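Local coordinates for importin subunit beta-1 (PDB 5OWU), which carries proteins into the nucleus as the importin beta subunit, associating with importin alpha, which binds the classical nuclear localization signal of the cargo, at residues A183-A188 against R222-Q227; C230-A235 against A242-C247; T526-A531 against L580-R585. All coordinates share one frame; numbering follows the deposited sequence.

Interaction 1 (A183-A188 against R222-Q227)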
ATOM      1  N   ALA A 183      28.278   8.818 -17.395  1.00 28.67           N
ATOM      2  CA  ALA A 183      28.391   7.410 -17.735  1.00 35.20           C
ATOM      3  C   ALA A 183      27.059   6.883 -18.255  1.00 31.71           C
ATOM      4  O   ALA A 183      27.020   6.122 -19.230  1.00 31.30           O
ATOM      5  CB  ALA A 183      28.874   6.617 -16.519  1.00 31.07           C
ATOM      6  N   ILE A 184      25.953   7.326 -17.660  1.00 33.08           N
ATOM      7  CA  ILE A 184      24.666   6.751 -18.031  1.00 32.52           C
ATOM      8  C   ILE A 184      24.220   7.278 -19.386  1.00 32.31           C
ATOM      9  O   ILE A 184      23.873   6.505 -20.289  1.00 32.17           O
ATOM     10  CB  ILE A 184      23.616   7.024 -16.938  1.00 30.33           C
ATOM     11  CG1 ILE A 184      23.899   6.146 -15.714  1.00 26.62           C
ATOM     12  CG2 ILE A 184      22.194   6.770 -17.468  1.00 38.65           C
ATOM     13  CD1 ILE A 184      22.971   6.383 -14.552  1.00 30.76           C
ATOM     14  N   VAL A 185      24.239   8.601 -19.555  1.00 38.60           N
ATOM     15  CA  VAL A 185      23.714   9.195 -20.783  1.00 32.84           C
ATOM     16  C   VAL A 185      24.556   8.774 -21.976  1.00 36.01           C
ATOM     17  O   VAL A 185      24.038   8.635 -23.091  1.00 39.48           O
ATOM     18  CB  VAL A 185      23.632  10.725 -20.633  1.00 40.53           C
ATOM     19  CG1 VAL A 185      23.174  11.383 -21.932  1.00 48.86           C
ATOM     20  CG2 VAL A 185      22.679  11.079 -19.498  1.00 32.86           C
ATOM     21  N   GLN A 186      25.851   8.520 -21.762  1.00 36.02           N
ATOM     22  CA  GLN A 186      26.688   7.996 -22.837  1.00 33.49           C
ATOM     23  C   GLN A 186      26.101   6.715 -23.415  1.00 42.23           C
ATOM     24  O   GLN A 186      26.114   6.512 -24.633  1.00 40.54           O
ATOM     25  CB  GLN A 186      28.114   7.756 -22.333  1.00 37.25           C
ATOM     26  CG  GLN A 186      28.982   9.006 -22.356  1.00 41.20           C
ATOM     27  CD  GLN A 186      30.402   8.798 -21.843  1.00 42.72           C
ATOM     28  OE1 GLN A 186      31.193   9.744 -21.818  1.00 35.90           O
ATOM     29  NE2 GLN A 186      30.734   7.574 -21.432  1.00 40.13           N
ATOM     30  N   GLY A 187      25.567   5.841 -22.561  1.00 32.71           N
ATOM     31  CA  GLY A 187      24.944   4.635 -23.069  1.00 31.00           C
ATOM     32  C   GLY A 187      23.543   4.833 -23.614  1.00 32.14           C
ATOM     33  O   GLY A 187      23.072   3.994 -24.388  1.00 34.60           O
ATOM     34  N   ALA A 188      22.868   5.921 -23.237  1.00 32.93           N
ATOM     35  CA  ALA A 188      21.466   6.097 -23.602  1.00 30.32           C
ATOM     36  C   ALA A 188      21.274   6.778 -24.947  1.00 47.67           C
ATOM     37  O   ALA A 188      20.261   6.537 -25.611  1.00 42.01           O
ATOM     38  CB  ALA A 188      20.734   6.918 -22.536  1.00 31.72           C
ATOM     39  N   ARG A 222      19.617  20.018 -17.574  1.00 44.23           N
ATOM     40  CA  ARG A 222      18.233  19.551 -17.628  1.00 50.67           C
ATOM     41  C   ARG A 222      17.744  19.468 -19.071  1.00 40.38           C
ATOM     42  O   ARG A 222      17.141  18.470 -19.485  1.00 35.15           O
ATOM     43  CB  ARG A 222      17.351  20.489 -16.798  1.00 48.96           C
ATOM     44  CG  ARG A 222      15.918  20.031 -16.619  1.00 48.49           C
ATOM     45  CD  ARG A 222      15.109  21.015 -15.778  1.00 50.49           C
ATOM     46  NE  ARG A 222      15.187  22.399 -16.264  1.00 47.47           N
ATOM     47  CZ  ARG A 222      15.609  23.449 -15.554  1.00 54.22           C
ATOM     48  NH1 ARG A 222      16.000  23.320 -14.295  1.00 57.16           N
ATOM     49  NH2 ARG A 222      15.630  24.653 -16.107  1.00 66.46           N
ATOM     50  N   ASN A 223      18.000  20.518 -19.853  1.00 36.36           N
ATOM     51  CA  ASN A 223      17.608  20.524 -21.256  1.00 46.12           C
ATOM     52  C   ASN A 223      18.230  19.349 -21.995  1.00 37.59           C
ATOM     53  O   ASN A 223      17.536  18.613 -22.706  1.00 39.51           O
ATOM     54  CB  ASN A 223      18.018  21.843 -21.924  1.00 38.80           C
ATOM     55  CG  ASN A 223      17.128  23.014 -21.524  1.00 40.48           C
ATOM     56  OD1 ASN A 223      16.051  22.828 -20.969  1.00 44.96           O
ATOM     57  ND2 ASN A 223      17.579  24.231 -21.818  1.00 43.16           N
ATOM     58  N   TYR A 224      19.544  19.152 -21.840  1.00 33.50           N
ATOM     59  CA  TYR A 224      20.201  18.077 -22.579  1.00 36.35           C
ATOM     60  C   TYR A 224      19.655  16.710 -22.177  1.00 37.47           C
ATOM     61  O   TYR A 224      19.369  15.864 -23.036  1.00 34.99           O
ATOM     62  CB  TYR A 224      21.713  18.124 -22.356  1.00 46.51           C
ATOM     63  CG  TYR A 224      22.449  17.001 -23.052  1.00 42.78           C
ATOM     64  CD1 TYR A 224      22.588  16.992 -24.431  1.00 50.54           C
ATOM     65  CD2 TYR A 224      23.003  15.948 -22.332  1.00 41.23           C
ATOM     66  CE1 TYR A 224      23.254  15.973 -25.077  1.00 62.36           C
ATOM     67  CE2 TYR A 224      23.673  14.922 -22.972  1.00 43.47           C
ATOM     68  CZ  TYR A 224      23.795  14.938 -24.345  1.00 52.51           C
ATOM     69  OH  TYR A 224      24.463  13.922 -24.993  1.00 58.51           O
ATOM     70  N   LEU A 225      19.516  16.469 -20.873  1.00 32.21           N
ATOM     71  CA  LEU A 225      18.987  15.187 -20.414  1.00 31.29           C
ATOM     72  C   LEU A 225      17.582  14.938 -20.963  1.00 35.69           C
ATOM     73  O   LEU A 225      17.274  13.837 -21.439  1.00 40.65           O
ATOM     74  CB  LEU A 225      18.979  15.139 -18.888  1.00 35.33           C
ATOM     75  CG  LEU A 225      18.521  13.800 -18.293  1.00 34.93           C
ATOM     76  CD1 LEU A 225      19.357  12.657 -18.840  1.00 45.32           C
ATOM     77  CD2 LEU A 225      18.583  13.800 -16.779  1.00 51.18           C
ATOM     78  N   MET A 226      16.708  15.946 -20.886  1.00 37.38           N
ATOM     79  CA  MET A 226      15.349  15.773 -21.397  1.00 43.93           C
ATOM     80  C   MET A 226      15.358  15.516 -22.897  1.00 35.44           C
ATOM     81  O   MET A 226      14.570  14.708 -23.403  1.00 36.54           O
ATOM     82  CB  MET A 226      14.497  17.001 -21.068  1.00 39.68           C
ATOM     83  CG  MET A 226      14.160  17.134 -19.580  1.00 36.55           C
ATOM     84  SD  MET A 226      13.229  15.714 -18.989  1.00 34.93           S
ATOM     85  CE  MET A 226      11.614  16.041 -19.706  1.00 42.16           C
ATOM     86  N   GLN A 227      16.245  16.194 -23.623  1.00 36.22           N
ATOM     87  CA  GLN A 227      16.393  15.935 -25.049  1.00 44.73           C
ATOM     88  C   GLN A 227      16.739  14.472 -25.303  1.00 38.74           C
ATOM     89  O   GLN A 227      16.141  13.822 -26.171  1.00 39.61           O
ATOM     90  CB  GLN A 227      17.460  16.861 -25.636  1.00 45.85           C
ATOM     91  CG  GLN A 227      17.765  16.605 -27.104  1.00 47.30           C
ATOM     92  CD  GLN A 227      18.640  17.688 -27.720  1.00 55.45           C
ATOM     93  OE1 GLN A 227      18.745  18.797 -27.195  1.00 53.74           O
ATOM     94  NE2 GLN A 227      19.279  17.362 -28.836  1.00 60.52           N
TER
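Val185, Tyr224 and Leu225 form part of the seam between the first helices of two consecutive HEAT repeats, helix 177-188 of HEAT 5 and helix 219-233 of HEAT 6, in the importin-beta solenoid. The backbones stand well apart: the nearest pair of CA atoms, those of Val185 and Leu225, is separated by 7.6 Å. Side chains alone therefore bridge the gap, and the interface is small, 118 Å² summed over both segments, with no hydrogen bond across it. Val185 supplies the whole of one side and divides its two methyls between two partners. Its CG1 lies anti to the backbone N (chi1 176°) and approaches the ring of Tyr224, 3.7 Å from CE2, while the phenol oxygen OH is 4.2 Å from the same CG1. This approach is oblique to the ring, and the two side chains lie alongside one another, pointing opposite ways. Tyr224 makes the meeting possible because its own CG is anti to the backbone N (chi1 178°), which carries the ring across although its CB does not head straight for Val185. On the HEAT 6 side Tyr224 and Leu225 are sequence neighbours, and both extend toward the same valine. Leu225 also packs on Leu205 of helix 195-208, tying the seam to the second helix of HEAT 5. Another protein chain lies over this region: one of its aromatic side chains meets the Tyr224 ring with planes at about 65°, and an aromatic side chain packs on Val185. This is consistent with the site between HEAT 5 and HEAT 6 where phenylalanine-glycine-repeat nucleoporins bind importin beta. Beside it, the second methyl of the valine completes the apolar seam, Val185 CG2 resting 3.7 Å from Leu225 CD1.

Interaction 2 (C230-A235 against A242-C247)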
ATOM      1  N   CYS A 230      13.631  12.201 -24.497  1.00 28.92           N
ATOM      2  CA  CYS A 230      12.588  12.300 -25.521  1.00 38.08           C
ATOM      3  C   CYS A 230      13.020  11.610 -26.810  1.00 41.90           C
ATOM      4  O   CYS A 230      12.267  10.809 -27.399  1.00 42.11           O
ATOM      5  CB  CYS A 230      12.261  13.766 -25.785  1.00 33.81           C
ATOM      6  SG  CYS A 230      11.481  14.584 -24.383  1.00 41.26           S
ATOM      7  N   GLU A 231      14.234  11.919 -27.270  1.00 42.98           N
ATOM      8  CA  GLU A 231      14.823  11.218 -28.396  1.00 46.85           C
ATOM      9  C   GLU A 231      14.604   9.722 -28.215  1.00 47.65           C
ATOM     10  O   GLU A 231      14.180   9.036 -29.150  1.00 45.11           O
ATOM     11  CB  GLU A 231      16.317  11.556 -28.511  1.00 47.59           C
ATOM     12  CG  GLU A 231      16.980  11.084 -29.800  1.00 57.41           C
ATOM     13  CD  GLU A 231      16.921   9.573 -29.983  1.00 62.54           C
ATOM     14  OE1 GLU A 231      16.464   9.111 -31.051  1.00 53.94           O
ATOM     15  OE2 GLU A 231      17.324   8.844 -29.050  1.00 69.69           O
ATOM     16  N   ALA A 232      14.859   9.213 -27.007  1.00 38.89           N
ATOM     17  CA  ALA A 232      14.705   7.780 -26.780  1.00 42.80           C
ATOM     18  C   ALA A 232      13.248   7.342 -26.873  1.00 40.95           C
ATOM     19  O   ALA A 232      12.971   6.226 -27.329  1.00 36.52           O
ATOM     20  CB  ALA A 232      15.289   7.382 -25.423  1.00 40.73           C
ATOM     21  N   THR A 233      12.302   8.182 -26.443  1.00 39.96           N
ATOM     22  CA  THR A 233      10.899   7.796 -26.570  1.00 40.05           C
ATOM     23  C   THR A 233      10.470   7.696 -28.022  1.00 47.89           C
ATOM     24  O   THR A 233       9.487   7.009 -28.316  1.00 51.89           O
ATOM     25  CB  THR A 233       9.967   8.785 -25.871  1.00 44.76           C
ATOM     26  OG1 THR A 233      10.014  10.044 -26.548  1.00 39.86           O
ATOM     27  CG2 THR A 233      10.339   8.955 -24.405  1.00 43.44           C
ATOM     28  N   GLN A 234      11.162   8.378 -28.931  1.00 50.88           N
ATOM     29  CA  GLN A 234      10.854   8.247 -30.352  1.00 51.53           C
ATOM     30  C   GLN A 234      11.698   7.183 -31.058  1.00 57.61           C
ATOM     31  O   GLN A 234      11.639   7.083 -32.287  1.00 51.42           O
ATOM     32  CB  GLN A 234      11.027   9.595 -31.052  1.00 41.25           C
ATOM     33  CG  GLN A 234      10.323  10.749 -30.339  1.00 48.09           C
ATOM     34  CD  GLN A 234       8.836  10.511 -30.174  1.00 55.36           C
ATOM     35  OE1 GLN A 234       8.099  10.430 -31.155  1.00 62.58           O
ATOM     36  NE2 GLN A 234       8.387  10.390 -28.925  1.00 56.48           N
ATOM     37  N   ALA A 235      12.460   6.375 -30.321  1.00 53.45           N
ATOM     38  CA  ALA A 235      13.293   5.353 -30.947  1.00 48.66           C
ATOM     39  C   ALA A 235      12.436   4.271 -31.602  1.00 49.48           C
ATOM     40  O   ALA A 235      11.272   4.061 -31.253  1.00 47.29           O
ATOM     41  CB  ALA A 235      14.232   4.715 -29.923  1.00 53.93           C
ATOM     42  N   ALA A 242       9.728   1.884 -24.242  1.00 36.84           N
ATOM     43  CA  ALA A 242       9.146   1.597 -22.933  1.00 41.31           C
ATOM     44  C   ALA A 242      10.050   2.103 -21.813  1.00 39.18           C
ATOM     45  O   ALA A 242       9.590   2.761 -20.871  1.00 41.06           O
ATOM     46  CB  ALA A 242       8.888   0.096 -22.790  1.00 44.76           C
ATOM     47  N   ALA A 243      11.348   1.816 -21.909  1.00 33.59           N
ATOM     48  CA  ALA A 243      12.279   2.295 -20.892  1.00 29.59           C
ATOM     49  C   ALA A 243      12.291   3.819 -20.823  1.00 33.33           C
ATOM     50  O   ALA A 243      12.267   4.407 -19.731  1.00 37.77           O
ATOM     51  CB  ALA A 243      13.678   1.753 -21.186  1.00 30.42           C
ATOM     52  N   ALA A 244      12.322   4.478 -21.984  1.00 33.99           N
ATOM     53  CA  ALA A 244      12.377   5.931 -22.002  1.00 36.09           C
ATOM     54  C   ALA A 244      11.123   6.538 -21.382  1.00 41.45           C
ATOM     55  O   ALA A 244      11.200   7.542 -20.665  1.00 34.02           O
ATOM     56  CB  ALA A 244      12.576   6.429 -23.434  1.00 42.73           C
ATOM     57  N   PHE A 245       9.959   5.938 -21.640  1.00 31.22           N
ATOM     58  CA  PHE A 245       8.722   6.423 -21.036  1.00 35.94           C
ATOM     59  C   PHE A 245       8.693   6.170 -19.534  1.00 28.37           C
ATOM     60  O   PHE A 245       8.162   6.993 -18.782  1.00 37.93           O
ATOM     61  CB  PHE A 245       7.508   5.785 -21.721  1.00 39.80           C
ATOM     62  CG  PHE A 245       6.919   6.635 -22.811  1.00 36.96           C
ATOM     63  CD1 PHE A 245       6.136   7.732 -22.498  1.00 37.91           C
ATOM     64  CD2 PHE A 245       7.152   6.344 -24.147  1.00 33.59           C
ATOM     65  CE1 PHE A 245       5.595   8.527 -23.501  1.00 40.91           C
ATOM     66  CE2 PHE A 245       6.613   7.134 -25.153  1.00 41.28           C
ATOM     67  CZ  PHE A 245       5.835   8.224 -24.829  1.00 39.50           C
ATOM     68  N   GLY A 246       9.263   5.057 -19.066  1.00 33.89           N
ATOM     69  CA  GLY A 246       9.448   4.898 -17.628  1.00 43.15           C
ATOM     70  C   GLY A 246      10.234   6.054 -17.040  1.00 38.57           C
ATOM     71  O   GLY A 246       9.857   6.634 -16.010  1.00 37.72           O
ATOM     72  N   CYS A 247      11.330   6.422 -17.710  1.00 37.08           N
ATOM     73  CA  CYS A 247      12.112   7.586 -17.294  0.81 32.01           C
ATOM     74  C   CYS A 247      11.266   8.843 -17.270  1.00 29.41           C
ATOM     75  O   CYS A 247      11.283   9.606 -16.297  1.00 34.09           O
ATOM     76  CB  CYS A 247      13.285   7.802 -18.240  0.81 45.72           C
ATOM     77  SG  CYS A 247      14.682   6.839 -17.842  0.81 39.44           S
TER
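Apolar packing joins Ala232 and Thr233 to Ala244 and Phe245 within HEAT 6, burying 185 Å² over both segments. The helices come close here, Thr233 CA lying 5.2 Å from Ala244 CA, an approach made possible by small side chains. Ala232 CB meets Ala244 CB at 3.5 Å, tighter than usual for two carbons. The same Ala244 methyl also fits against Thr233, with CB 3.5 Å from CG2 and equally near the backbone N.

A CH-pi contact adds to this: Thr233 CG2 sits over one face of the Phe245 ring, 4.3 Å from its centroid and 17° off the normal, displaced toward the rim. Thr233 CB approaches the ring as well, at CE2 (3.8 Å).

Polar bonds stay within 230-235 and fix the threonine. A chi1 of 67° turns OG1 back over its own helix, where it donates to Cys230 O in the carbonyl plane; the modelled separation is short enough that its exact value is doubtful. Cys230 O also receives Gln234 N. In turn, Gln234 NE2 donates to Thr233 OG1 at 2.9 Å, nearly straight at 162°. The hydroxyl is thus engaged on its own helix, leaving CG2 for the facing one. Close, alanine-rich packing of helix 219-233 on helix 238-255 around a tight connection is the helical hairpin of a HEAT repeat.

Interaction 3 (T526-A531 against L580-R585)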
ATOM      1  N   THR A 526     -22.866  -5.831   4.603  1.00 26.83           N
ATOM      2  CA  THR A 526     -23.341  -4.456   4.517  1.00 24.50           C
ATOM      3  C   THR A 526     -24.806  -4.373   4.928  1.00 30.08           C
ATOM      4  O   THR A 526     -25.188  -3.510   5.731  1.00 27.67           O
ATOM      5  CB  THR A 526     -23.133  -3.921   3.093  1.00 28.09           C
ATOM      6  OG1 THR A 526     -21.733  -3.859   2.803  1.00 28.17           O
ATOM      7  CG2 THR A 526     -23.731  -2.537   2.927  1.00 25.37           C
ATOM      8  N   MET A 527     -25.644  -5.291   4.418  1.00 25.34           N
ATOM      9  CA  MET A 527     -27.062  -5.207   4.756  1.00 24.88           C
ATOM     10  C   MET A 527     -27.237  -5.275   6.263  1.00 29.66           C
ATOM     11  O   MET A 527     -28.059  -4.550   6.843  1.00 25.50           O
ATOM     12  CB  MET A 527     -27.862  -6.326   4.091  1.00 26.30           C
ATOM     13  CG  MET A 527     -27.735  -6.414   2.591  1.00 25.44           C
ATOM     14  SD  MET A 527     -28.076  -4.862   1.776  1.00 30.53           S
ATOM     15  CE  MET A 527     -29.868  -4.802   1.819  1.00 33.89           C
ATOM     16  N   VAL A 528     -26.451  -6.131   6.916  1.00 29.19           N
ATOM     17  CA  VAL A 528     -26.566  -6.263   8.360  1.00 29.63           C
ATOM     18  C   VAL A 528     -26.166  -4.961   9.025  1.00 32.59           C
ATOM     19  O   VAL A 528     -26.883  -4.427   9.880  1.00 30.31           O
ATOM     20  CB  VAL A 528     -25.707  -7.434   8.865  1.00 34.55           C
ATOM     21  CG1 VAL A 528     -25.654  -7.439  10.399  1.00 29.02           C
ATOM     22  CG2 VAL A 528     -26.251  -8.739   8.352  1.00 29.13           C
ATOM     23  N   GLU A 529     -25.038  -4.400   8.599  1.00 28.89           N
ATOM     24  CA  GLU A 529     -24.450  -3.306   9.352  1.00 29.77           C
ATOM     25  C   GLU A 529     -25.280  -2.034   9.232  1.00 31.43           C
ATOM     26  O   GLU A 529     -25.298  -1.223  10.162  1.00 27.55           O
ATOM     27  CB  GLU A 529     -23.009  -3.111   8.893  1.00 38.62           C
ATOM     28  CG  GLU A 529     -22.130  -4.305   9.339  1.00 43.92           C
ATOM     29  CD  GLU A 529     -20.721  -4.287   8.777  1.00 49.12           C
ATOM     30  OE1 GLU A 529     -20.512  -3.708   7.688  1.00 45.75           O
ATOM     31  OE2 GLU A 529     -19.823  -4.873   9.428  1.00 48.26           O
ATOM     32  N   TYR A 530     -26.025  -1.873   8.139  1.00 31.72           N
ATOM     33  CA  TYR A 530     -26.888  -0.714   7.970  1.00 24.90           C
ATOM     34  C   TYR A 530     -28.346  -0.984   8.319  1.00 24.07           C
ATOM     35  O   TYR A 530     -29.174  -0.082   8.172  1.00 27.63           O
ATOM     36  CB  TYR A 530     -26.790  -0.195   6.531  1.00 29.64           C
ATOM     37  CG  TYR A 530     -25.496   0.543   6.263  1.00 28.05           C
ATOM     38  CD1 TYR A 530     -24.358  -0.134   5.843  1.00 30.45           C
ATOM     39  CD2 TYR A 530     -25.413   1.915   6.453  1.00 35.31           C
ATOM     40  CE1 TYR A 530     -23.169   0.543   5.608  1.00 31.05           C
ATOM     41  CE2 TYR A 530     -24.231   2.599   6.224  1.00 42.65           C
ATOM     42  CZ  TYR A 530     -23.117   1.911   5.798  1.00 34.82           C
ATOM     43  OH  TYR A 530     -21.951   2.597   5.562  1.00 41.78           O
ATOM     44  N   ALA A 531     -28.687  -2.183   8.789  1.00 30.52           N
ATOM     45  CA  ALA A 531     -30.090  -2.490   9.048  1.00 29.38           C
ATOM     46  C   ALA A 531     -30.629  -1.612  10.169  1.00 30.74           C
ATOM     47  O   ALA A 531     -29.923  -1.295  11.126  1.00 30.36           O
ATOM     48  CB  ALA A 531     -30.273  -3.967   9.399  1.00 29.46           C
ATOM     49  N   LEU A 580     -21.786 -14.095   9.878  1.00 27.83           N
ATOM     50  CA  LEU A 580     -22.331 -14.536  11.159  1.00 33.26           C
ATOM     51  C   LEU A 580     -21.796 -13.686  12.301  1.00 25.14           C
ATOM     52  O   LEU A 580     -22.541 -13.319  13.216  1.00 30.83           O
ATOM     53  CB  LEU A 580     -21.998 -16.013  11.382  1.00 32.74           C
ATOM     54  CG  LEU A 580     -22.429 -16.655  12.706  1.00 38.67           C
ATOM     55  CD1 LEU A 580     -23.929 -16.551  12.913  1.00 37.72           C
ATOM     56  CD2 LEU A 580     -21.988 -18.116  12.746  1.00 30.71           C
ATOM     57  N   ALA A 581     -20.505 -13.357  12.265  1.00 26.81           N
ATOM     58  CA  ALA A 581     -19.953 -12.469  13.278  1.00 28.32           C
ATOM     59  C   ALA A 581     -20.657 -11.122  13.249  1.00 32.73           C
ATOM     60  O   ALA A 581     -21.001 -10.569  14.305  1.00 30.16           O
ATOM     61  CB  ALA A 581     -18.449 -12.300  13.072  1.00 30.85           C
ATOM     62  N   ALA A 582     -20.903 -10.581  12.044  1.00 33.32           N
ATOM     63  CA  ALA A 582     -21.619  -9.307  11.967  1.00 34.51           C
ATOM     64  C   ALA A 582     -23.035  -9.429  12.529  1.00 30.46           C
ATOM     65  O   ALA A 582     -23.518  -8.524  13.221  1.00 29.24           O
ATOM     66  CB  ALA A 582     -21.658  -8.798  10.523  1.00 32.94           C
ATOM     67  N   VAL A 583     -23.718 -10.538  12.235  1.00 28.41           N
ATOM     68  CA  VAL A 583     -25.071 -10.752  12.746  1.00 28.34           C
ATOM     69  C   VAL A 583     -25.059 -10.788  14.271  1.00 30.76           C
ATOM     70  O   VAL A 583     -25.879 -10.144  14.937  1.00 30.35           O
ATOM     71  CB  VAL A 583     -25.662 -12.049  12.157  1.00 30.57           C
ATOM     72  CG1 VAL A 583     -26.933 -12.474  12.895  1.00 34.87           C
ATOM     73  CG2 VAL A 583     -25.963 -11.871  10.677  1.00 37.50           C
ATOM     74  N   ILE A 584     -24.115 -11.533  14.842  1.00 33.94           N
ATOM     75  CA  ILE A 584     -24.053 -11.681  16.296  1.00 27.45           C
ATOM     76  C   ILE A 584     -23.818 -10.326  16.948  1.00 37.84           C
ATOM     77  O   ILE A 584     -24.483  -9.959  17.923  1.00 37.46           O
ATOM     78  CB  ILE A 584     -22.958 -12.690  16.677  1.00 33.36           C
ATOM     79  CG1 ILE A 584     -23.381 -14.098  16.261  1.00 34.62           C
ATOM     80  CG2 ILE A 584     -22.643 -12.623  18.188  1.00 34.98           C
ATOM     81  CD1 ILE A 584     -22.239 -15.102  16.225  1.00 35.43           C
ATOM     82  N   ARG A 585     -22.876  -9.552  16.407  1.00 30.61           N
ATOM     83  CA  ARG A 585     -22.590  -8.252  17.002  1.00 37.24           C
ATOM     84  C   ARG A 585     -23.757  -7.285  16.842  1.00 42.42           C
ATOM     85  O   ARG A 585     -24.010  -6.465  17.731  1.00 39.76           O
ATOM     86  CB  ARG A 585     -21.321  -7.661  16.388  1.00 41.68           C
ATOM     87  CG  ARG A 585     -20.057  -8.277  16.937  1.00 34.82           C
ATOM     88  CD  ARG A 585     -18.882  -7.326  16.821  1.00 39.46           C
ATOM     89  NE  ARG A 585     -17.618  -8.047  16.926  1.00 44.42           N
ATOM     90  CZ  ARG A 585     -16.923  -8.202  18.047  1.00 44.05           C
ATOM     91  NH1 ARG A 585     -17.349  -7.672  19.183  1.00 45.21           N
ATOM     92  NH2 ARG A 585     -15.789  -8.887  18.024  1.00 45.95           N
TER
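Val528, whose side chain meets Ala582 and Val583, also gives its carbonyl oxygen to Lys586 NZ, an ammonium group that Ala531 O grips as well and Glu529 O more weakly. Lys586 lies on helix 563-586, so these bonds tie the second helix of HEAT 13 to residues 528-531, around the C-terminal end of the second helix of HEAT 12. The carbonyls gathered there probably stabilise the positive charge. Within this stacked-repeat solenoid the two short helical segments run almost parallel, at 11° with axes 9.4 Å apart, and bury 143 Å² in all.

Between 526-531 and 580-585 themselves there is no hydrogen bond, and Val528 does most of the touching. Its CB heads for the other helix, and chi1 of 171° places CG1 anti to the backbone N, where it rests on the backbone of Ala582, 3.7 Å from the carbonyl O, and lies 4.2 Å from Ala582 CB. Helix 536-553, the first of HEAT 13, flanks the valines, with Ile542 touching Val528 and Ser543 touching Val583. Glu529 marks the exposed border: its carboxylate oxygen OE2 reaches within 4.5 Å of Ala582 CB, a loose approach without a polar bond. Away from the glutamate, the two valine side chains cross at about a right angle, methyl against methyl, with Val528 CG2 3.9 Å from Val583 CG2.

Interactions 1 and 2 share helix 219-233 and have centres 11 Å apart. Interaction 1 uses this helix to join HEAT 5 to HEAT 6, whereas interaction 2 folds it onto its partner inside HEAT 6. Interaction 3, centred 59 Å from interaction 1 across the chain's centre, again joins neighbouring repeats, but through their second helices. Touching residues of the first two are all buried; the third is partly buried, with an exposed glutamate at its border. Chemistry follows place: branched and aromatic side chains span interaction 1; in interaction 2 alanines permit close approach, with a threonine methyl over a phenylalanine face; interaction 3 has sparse valine packing beside bonds from a lysine just past its second segment.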